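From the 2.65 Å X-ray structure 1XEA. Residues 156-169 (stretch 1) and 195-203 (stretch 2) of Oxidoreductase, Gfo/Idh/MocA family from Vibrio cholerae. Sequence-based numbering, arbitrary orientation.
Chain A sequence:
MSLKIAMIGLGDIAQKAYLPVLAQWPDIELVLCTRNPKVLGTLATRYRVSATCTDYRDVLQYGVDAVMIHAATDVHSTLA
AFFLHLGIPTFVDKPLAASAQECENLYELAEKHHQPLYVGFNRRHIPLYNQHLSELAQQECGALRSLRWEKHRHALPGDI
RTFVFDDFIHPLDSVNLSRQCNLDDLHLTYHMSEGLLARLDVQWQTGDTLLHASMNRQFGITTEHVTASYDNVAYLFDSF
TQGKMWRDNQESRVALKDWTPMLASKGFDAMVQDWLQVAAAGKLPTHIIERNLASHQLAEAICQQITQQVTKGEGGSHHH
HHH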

ATOM      1  N   LEU A 156     -18.015   2.639 -18.550  1.00 41.29           N
ATOM      2  CA  LEU A 156     -17.755   2.547 -19.976  1.00 41.50           C
ATOM      3  C   LEU A 156     -18.308   1.263 -20.578  1.00 42.45           C
ATOM      4  O   LEU A 156     -17.567   0.450 -21.137  1.00 42.59           O
ATOM      5  N   PRO A 157     -19.624   1.059 -20.463  1.00 43.12           N
ATOM      6  CA  PRO A 157     -20.247  -0.143 -21.016  1.00 43.67           C
ATOM      7  C   PRO A 157     -20.263  -0.019 -22.531  1.00 45.47           C
ATOM      8  O   PRO A 157     -19.951   1.048 -23.058  1.00 45.82           O
ATOM      9  N   GLY A 158     -20.621  -1.097 -23.226  1.00 47.07           N
ATOM     10  CA  GLY A 158     -20.648  -1.063 -24.679  1.00 48.63           C
ATOM     11  C   GLY A 158     -21.311  -2.290 -25.274  1.00 50.97           C
ATOM     12  O   GLY A 158     -21.776  -3.159 -24.543  1.00 51.36           O
ATOM     13  N   ASP A 159     -21.348  -2.368 -26.599  1.00 53.55           N
ATOM     14  CA  ASP A 159     -21.973  -3.499 -27.273  1.00 56.18           C
ATOM     15  C   ASP A 159     -21.093  -4.738 -27.222  1.00 55.04           C
ATOM     16  O   ASP A 159     -19.872  -4.661 -27.351  1.00 55.05           O
ATOM     17  N   ILE A 160     -21.738  -5.887 -27.073  1.00 54.31           N
ATOM     18  CA  ILE A 160     -21.055  -7.164 -27.008  1.00 52.42           C
ATOM     19  C   ILE A 160     -19.841  -7.260 -27.910  1.00 51.73           C
ATOM     20  O   ILE A 160     -18.734  -7.490 -27.435  1.00 51.88           O
ATOM     21  N   ARG A 161     -20.045  -7.078 -29.207  1.00 52.59           N
ATOM     22  CA  ARG A 161     -18.951  -7.166 -30.162  1.00 53.70           C
ATOM     23  C   ARG A 161     -17.726  -6.362 -29.775  1.00 52.52           C
ATOM     24  O   ARG A 161     -16.689  -6.931 -29.454  1.00 54.47           O
ATOM     25  N   THR A 162     -17.838  -5.041 -29.820  1.00 50.48           N
ATOM     26  CA  THR A 162     -16.712  -4.185 -29.490  1.00 49.33           C
ATOM     27  C   THR A 162     -16.071  -4.574 -28.172  1.00 48.68           C
ATOM     28  O   THR A 162     -14.859  -4.759 -28.084  1.00 48.68           O
ATOM     29  N   PHE A 163     -16.901  -4.678 -27.143  1.00 48.11           N
ATOM     30  CA  PHE A 163     -16.450  -5.040 -25.808  1.00 47.68           C
ATOM     31  C   PHE A 163     -15.551  -6.272 -25.845  1.00 47.60           C
ATOM     32  O   PHE A 163     -14.487  -6.279 -25.240  1.00 48.84           O
ATOM     33  N   VAL A 164     -15.970  -7.306 -26.563  1.00 46.46           N
ATOM     34  CA  VAL A 164     -15.180  -8.520 -26.619  1.00 46.38           C
ATOM     35  C   VAL A 164     -13.994  -8.473 -27.561  1.00 46.92           C
ATOM     36  O   VAL A 164     -12.861  -8.692 -27.144  1.00 49.37           O
ATOM     37  N   PHE A 165     -14.229  -8.191 -28.832  1.00 46.50           N
ATOM     38  CA  PHE A 165     -13.117  -8.174 -29.766  1.00 46.11           C
ATOM     39  C   PHE A 165     -12.112  -7.046 -29.593  1.00 46.91           C
ATOM     40  O   PHE A 165     -10.927  -7.230 -29.862  1.00 46.25           O
ATOM     41  N   ASP A 166     -12.555  -5.887 -29.130  1.00 48.34           N
ATOM     42  CA  ASP A 166     -11.620  -4.781 -28.977  1.00 50.60           C
ATOM     43  C   ASP A 166     -11.116  -4.532 -27.558  1.00 49.92           C
ATOM     44  O   ASP A 166     -10.302  -3.634 -27.334  1.00 51.10           O
ATOM     45  N   ASP A 167     -11.567  -5.335 -26.601  1.00 47.67           N
ATOM     46  CA  ASP A 167     -11.151  -5.125 -25.223  1.00 43.26           C
ATOM     47  C   ASP A 167     -10.899  -6.413 -24.455  1.00 42.39           C
ATOM     48  O   ASP A 167      -9.749  -6.767 -24.187  1.00 42.65           O
ATOM     49  N   PHE A 168     -11.983  -7.105 -24.111  1.00 40.48           N
ATOM     50  CA  PHE A 168     -11.927  -8.352 -23.352  1.00 38.50           C
ATOM     51  C   PHE A 168     -10.900  -9.325 -23.906  1.00 38.20           C
ATOM     52  O   PHE A 168     -10.349 -10.155 -23.183  1.00 37.53           O
ATOM     53  N   ILE A 169     -10.640  -9.218 -25.201  1.00 38.78           N
ATOM     54  CA  ILE A 169      -9.678 -10.100 -25.838  1.00 38.22           C
ATOM     55  C   ILE A 169      -8.310  -9.949 -25.188  1.00 37.63           C
ATOM     56  O   ILE A 169      -7.502 -10.862 -25.233  1.00 38.50           O
ATOM     57  N   GLY A 195     -28.745  -1.327 -22.110  1.00 55.35           N
ATOM     58  CA  GLY A 195     -28.703  -2.180 -23.282  1.00 53.93           C
ATOM     59  C   GLY A 195     -27.310  -2.594 -23.706  1.00 53.01           C
ATOM     60  O   GLY A 195     -27.118  -3.110 -24.808  1.00 53.33           O
ATOM     61  N   LEU A 196     -26.332  -2.393 -22.828  1.00 52.37           N
ATOM     62  CA  LEU A 196     -24.950  -2.747 -23.144  1.00 49.86           C
ATOM     63  C   LEU A 196     -24.339  -3.802 -22.213  1.00 48.21           C
ATOM     64  O   LEU A 196     -24.947  -4.219 -21.229  1.00 47.63           O
ATOM     65  N   LEU A 197     -23.128  -4.232 -22.547  1.00 47.24           N
ATOM     66  CA  LEU A 197     -22.431  -5.212 -21.740  1.00 46.02           C
ATOM     67  C   LEU A 197     -21.636  -4.417 -20.714  1.00 45.48           C
ATOM     68  O   LEU A 197     -20.835  -3.552 -21.081  1.00 44.06           O
ATOM     69  N   ALA A 198     -21.877  -4.702 -19.434  1.00 44.42           N
ATOM     70  CA  ALA A 198     -21.198  -4.016 -18.340  1.00 44.89           C
ATOM     71  C   ALA A 198     -19.973  -4.815 -17.892  1.00 45.62           C
ATOM     72  O   ALA A 198     -18.862  -4.289 -17.900  1.00 46.49           O
ATOM     73  N   ARG A 199     -20.170  -6.077 -17.510  1.00 45.22           N
ATOM     74  CA  ARG A 199     -19.049  -6.915 -17.093  1.00 46.45           C
ATOM     75  C   ARG A 199     -19.149  -8.325 -17.663  1.00 46.14           C
ATOM     76  O   ARG A 199     -20.243  -8.872 -17.801  1.00 46.49           O
ATOM     77  N   LEU A 200     -17.992  -8.907 -17.975  1.00 45.78           N
ATOM     78  CA  LEU A 200     -17.893 -10.251 -18.551  1.00 44.35           C
ATOM     79  C   LEU A 200     -16.862 -11.054 -17.764  1.00 44.25           C
ATOM     80  O   LEU A 200     -15.782 -10.551 -17.458  1.00 45.76           O
ATOM     81  N   ASP A 201     -17.193 -12.296 -17.435  1.00 43.83           N
ATOM     82  CA  ASP A 201     -16.280 -13.144 -16.677  1.00 44.39           C
ATOM     83  C   ASP A 201     -16.195 -14.553 -17.230  1.00 44.48           C
ATOM     84  O   ASP A 201     -17.122 -15.350 -17.075  1.00 44.56           O
ATOM     85  N   VAL A 202     -15.071 -14.855 -17.868  1.00 44.74           N
ATOM     86  CA  VAL A 202     -14.849 -16.169 -18.446  1.00 45.44           C
ATOM     87  C   VAL A 202     -13.795 -16.908 -17.647  1.00 47.14           C
ATOM     88  O   VAL A 202     -12.682 -16.422 -17.455  1.00 46.95           O
ATOM     89  N   GLN A 203     -14.155 -18.102 -17.200  1.00 50.23           N
ATOM     90  CA  GLN A 203     -13.267 -18.917 -16.393  1.00 52.49           C
ATOM     91  C   GLN A 203     -13.410 -20.407 -16.719  1.00 52.75           C
ATOM     92  O   GLN A 203     -14.521 -20.916 -16.855  1.00 53.35           O
TER

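Leu-197, Leu-200 and Phe-168 cover the most surface in this contact, which buries 556 Å² in all, and each has its CA-to-CB bond pointing toward the other stretch. Leu-197 (chi1 -145°, between wells; chi2 t) lays CD1 over one face of the Phe-163 ring: CD1 lies 3.7 Å from the centroid of that ring and 17° off its normal, the signature of a CH-pi contact. The ring, set by chi1 t, also approaches the next residues of the strand, with Phe-163 CE2 3.6 Å from Leu-200 CB and, near the ring plane, Phe-163 CE1 3.6 Å from Ala-198 O.

Leu-200 (t, p) repeats the arrangement with Phe-168, five residues after Phe-163 and beyond a wider pi-type turn. Its CD2 sits 3.5 Å from the centroid of the Phe-168 ring, 13° off the normal, while Val-164 CG2 lies 4.0 Å from Leu-200 CD2. Phe-168 (chi1 t) then reaches Val-202, CZ to CG2 at 3.7 Å.

Polar links across the stretches are confined to backbone: Leu-197 N donates to Gly-158 O (2.6 Å, 170°) and Gly-158 N to Leu-197 O (3.3 Å, 158°), a single antiparallel bridge. Beside it, Pro-157 CB meets Leu-196 CB at 3.9 Å. Within stretch 2, Arg-199 NH1 forms a salt bridge to Asp-201 OD2 (2.6 Å); Asp-159 caps the helix, its OD2 accepting from Thr-162 N (3.3 Å).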

ATOM      1  CB  LEU A 156     -16.256   2.631 -20.248  1.00 42.11           C
ATOM      2  CG  LEU A 156     -15.838   2.959 -21.686  1.00 41.36           C
ATOM      3  CD1 LEU A 156     -16.142   4.423 -21.976  1.00 39.49           C
ATOM      4  CD2 LEU A 156     -14.353   2.703 -21.856  1.00 41.83           C
ATOM      5  CB  PRO A 157     -21.637  -0.115 -20.397  1.00 43.74           C
ATOM      6  CG  PRO A 157     -21.921   1.348 -20.302  1.00 43.55           C
ATOM      7  CD  PRO A 157     -20.620   1.921 -19.803  1.00 42.67           C
ATOM      8  CB  ASP A 159     -22.239  -3.164 -28.730  1.00 60.01           C
ATOM      9  CG  ASP A 159     -20.969  -3.096 -29.528  1.00 65.26           C
ATOM     10  OD1 ASP A 159     -20.120  -2.237 -29.181  1.00 68.28           O
ATOM     11  OD2 ASP A 159     -20.811  -3.901 -30.484  1.00 67.42           O
ATOM     12  CB  ILE A 160     -22.007  -8.293 -27.363  1.00 51.27           C
ATOM     13  CG1 ILE A 160     -23.232  -8.208 -26.449  1.00 50.60           C
ATOM     14  CG2 ILE A 160     -21.297  -9.633 -27.234  1.00 52.12           C
ATOM     15  CD1 ILE A 160     -24.295  -9.213 -26.766  1.00 50.95           C
ATOM     16  CB  ARG A 161     -19.428  -6.720 -31.538  1.00 56.50           C
ATOM     17  CG  ARG A 161     -20.256  -7.762 -32.263  1.00 57.63           C
ATOM     18  CD  ARG A 161     -19.372  -8.742 -32.985  1.00 56.42           C
ATOM     19  NE  ARG A 161     -19.901 -10.091 -32.895  1.00 57.11           N
ATOM     20  CZ  ARG A 161     -19.397 -11.128 -33.550  1.00 58.65           C
ATOM     21  NH1 ARG A 161     -18.349 -10.964 -34.350  1.00 56.38           N
ATOM     22  NH2 ARG A 161     -19.930 -12.333 -33.390  1.00 58.35           N
ATOM     23  CB  THR A 162     -17.141  -2.725 -29.391  1.00 49.39           C
ATOM     24  OG1 THR A 162     -17.797  -2.339 -30.603  1.00 49.18           O
ATOM     25  CG2 THR A 162     -15.928  -1.835 -29.174  1.00 50.23           C
ATOM     26  CB  PHE A 163     -17.676  -5.305 -24.934  1.00 46.16           C
ATOM     27  CG  PHE A 163     -17.368  -5.582 -23.486  1.00 45.57           C
ATOM     28  CD1 PHE A 163     -17.763  -4.681 -22.503  1.00 44.35           C
ATOM     29  CD2 PHE A 163     -16.816  -6.793 -23.092  1.00 44.56           C
ATOM     30  CE1 PHE A 163     -17.622  -4.984 -21.157  1.00 42.74           C
ATOM     31  CE2 PHE A 163     -16.674  -7.098 -21.744  1.00 43.58           C
ATOM     32  CZ  PHE A 163     -17.085  -6.191 -20.778  1.00 42.39           C
ATOM     33  CB  VAL A 164     -16.036  -9.739 -26.996  1.00 46.43           C
ATOM     34  CG1 VAL A 164     -15.177 -10.994 -27.023  1.00 46.75           C
ATOM     35  CG2 VAL A 164     -17.165  -9.913 -25.995  1.00 46.91           C
ATOM     36  CB  PHE A 165     -13.630  -8.200 -31.206  1.00 44.12           C
ATOM     37  CG  PHE A 165     -13.949  -9.579 -31.700  1.00 44.14           C
ATOM     38  CD1 PHE A 165     -15.127 -10.215 -31.326  1.00 44.93           C
ATOM     39  CD2 PHE A 165     -13.055 -10.259 -32.511  1.00 44.49           C
ATOM     40  CE1 PHE A 165     -15.405 -11.510 -31.750  1.00 44.11           C
ATOM     41  CE2 PHE A 165     -13.328 -11.553 -32.937  1.00 45.74           C
ATOM     42  CZ  PHE A 165     -14.505 -12.175 -32.555  1.00 45.43           C
ATOM     43  CB  ASP A 166     -12.238  -3.499 -29.535  1.00 54.02           C
ATOM     44  CG  ASP A 166     -12.617  -3.632 -30.993  1.00 59.17           C
ATOM     45  OD1 ASP A 166     -11.716  -3.880 -31.833  1.00 60.57           O
ATOM     46  OD2 ASP A 166     -13.821  -3.492 -31.305  1.00 63.25           O
ATOM     47  CB  ASP A 167     -12.216  -4.294 -24.511  1.00 40.87           C
ATOM     48  CG  ASP A 167     -11.628  -3.341 -23.504  1.00 39.78           C
ATOM     49  OD1 ASP A 167     -10.388  -3.238 -23.429  1.00 40.12           O
ATOM     50  OD2 ASP A 167     -12.408  -2.680 -22.788  1.00 39.78           O
ATOM     51  CB  PHE A 168     -13.299  -9.023 -23.344  1.00 36.69           C
ATOM     52  CG  PHE A 168     -13.391 -10.177 -22.407  1.00 36.21           C
ATOM     53  CD1 PHE A 168     -13.347  -9.971 -21.031  1.00 34.74           C
ATOM     54  CD2 PHE A 168     -13.513 -11.479 -22.891  1.00 35.98           C
ATOM     55  CE1 PHE A 168     -13.422 -11.046 -20.142  1.00 34.66           C
ATOM     56  CE2 PHE A 168     -13.589 -12.565 -22.013  1.00 36.70           C
ATOM     57  CZ  PHE A 168     -13.544 -12.353 -20.631  1.00 34.73           C
ATOM     58  CB  ILE A 169      -9.581  -9.810 -27.346  1.00 38.28           C
ATOM     59  CG1 ILE A 169      -8.916 -10.991 -28.054  1.00 38.34           C
ATOM     60  CG2 ILE A 169      -8.795  -8.532 -27.580  1.00 38.87           C
ATOM     61  CD1 ILE A 169      -9.239 -11.063 -29.514  1.00 36.22           C
ATOM     62  CB  LEU A 196     -24.098  -1.483 -23.120  1.00 47.41           C
ATOM     63  CG  LEU A 196     -24.669  -0.359 -23.975  1.00 44.74           C
ATOM     64  CD1 LEU A 196     -23.857   0.894 -23.763  1.00 43.52           C
ATOM     65  CD2 LEU A 196     -24.683  -0.774 -25.434  1.00 43.11           C
ATOM     66  CB  LEU A 197     -21.472  -6.043 -22.590  1.00 44.27           C
ATOM     67  CG  LEU A 197     -21.320  -7.516 -22.188  1.00 43.55           C
ATOM     68  CD1 LEU A 197     -20.078  -8.069 -22.846  1.00 42.96           C
ATOM     69  CD2 LEU A 197     -21.242  -7.669 -20.684  1.00 42.25           C
ATOM     70  CB  ALA A 198     -22.163  -3.804 -17.170  1.00 44.09           C
ATOM     71  CB  ARG A 199     -18.953  -7.010 -15.572  1.00 46.60           C
ATOM     72  CG  ARG A 199     -19.969  -7.936 -15.003  1.00 47.68           C
ATOM     73  CD  ARG A 199     -19.579  -8.502 -13.672  1.00 47.59           C
ATOM     74  NE  ARG A 199     -20.604  -9.460 -13.279  1.00 48.55           N
ATOM     75  CZ  ARG A 199     -20.751 -10.665 -13.825  1.00 47.04           C
ATOM     76  NH1 ARG A 199     -19.930 -11.077 -14.779  1.00 47.50           N
ATOM     77  NH2 ARG A 199     -21.744 -11.455 -13.444  1.00 47.84           N
ATOM     78  CB  LEU A 200     -17.457 -10.146 -20.016  1.00 42.28           C
ATOM     79  CG  LEU A 200     -17.406 -11.415 -20.852  1.00 42.20           C
ATOM     80  CD1 LEU A 200     -18.797 -12.013 -20.962  1.00 42.14           C
ATOM     81  CD2 LEU A 200     -16.855 -11.092 -22.224  1.00 39.64           C
ATOM     82  CB  ASP A 201     -16.703 -13.204 -15.210  1.00 46.70           C
ATOM     83  CG  ASP A 201     -16.501 -11.883 -14.489  1.00 50.04           C
ATOM     84  OD1 ASP A 201     -15.369 -11.357 -14.515  1.00 51.97           O
ATOM     85  OD2 ASP A 201     -17.468 -11.369 -13.888  1.00 53.04           O
ATOM     86  CB  VAL A 202     -14.388 -16.070 -19.903  1.00 45.14           C
ATOM     87  CG1 VAL A 202     -14.035 -17.454 -20.427  1.00 45.36           C
ATOM     88  CG2 VAL A 202     -15.482 -15.444 -20.745  1.00 43.82           C
ATOM     89  CB  GLN A 203     -13.582 -18.649 -14.917  1.00 54.21           C
ATOM     90  CG  GLN A 203     -13.403 -19.835 -14.000  1.00 58.07           C
ATOM     91  CD  GLN A 203     -13.617 -19.495 -12.537  1.00 61.01           C
ATOM     92  OE1 GLN A 203     -13.757 -20.392 -11.706  1.00 64.13           O
ATOM     93  NE2 GLN A 203     -13.631 -18.200 -12.209  1.00 60.92           N
TER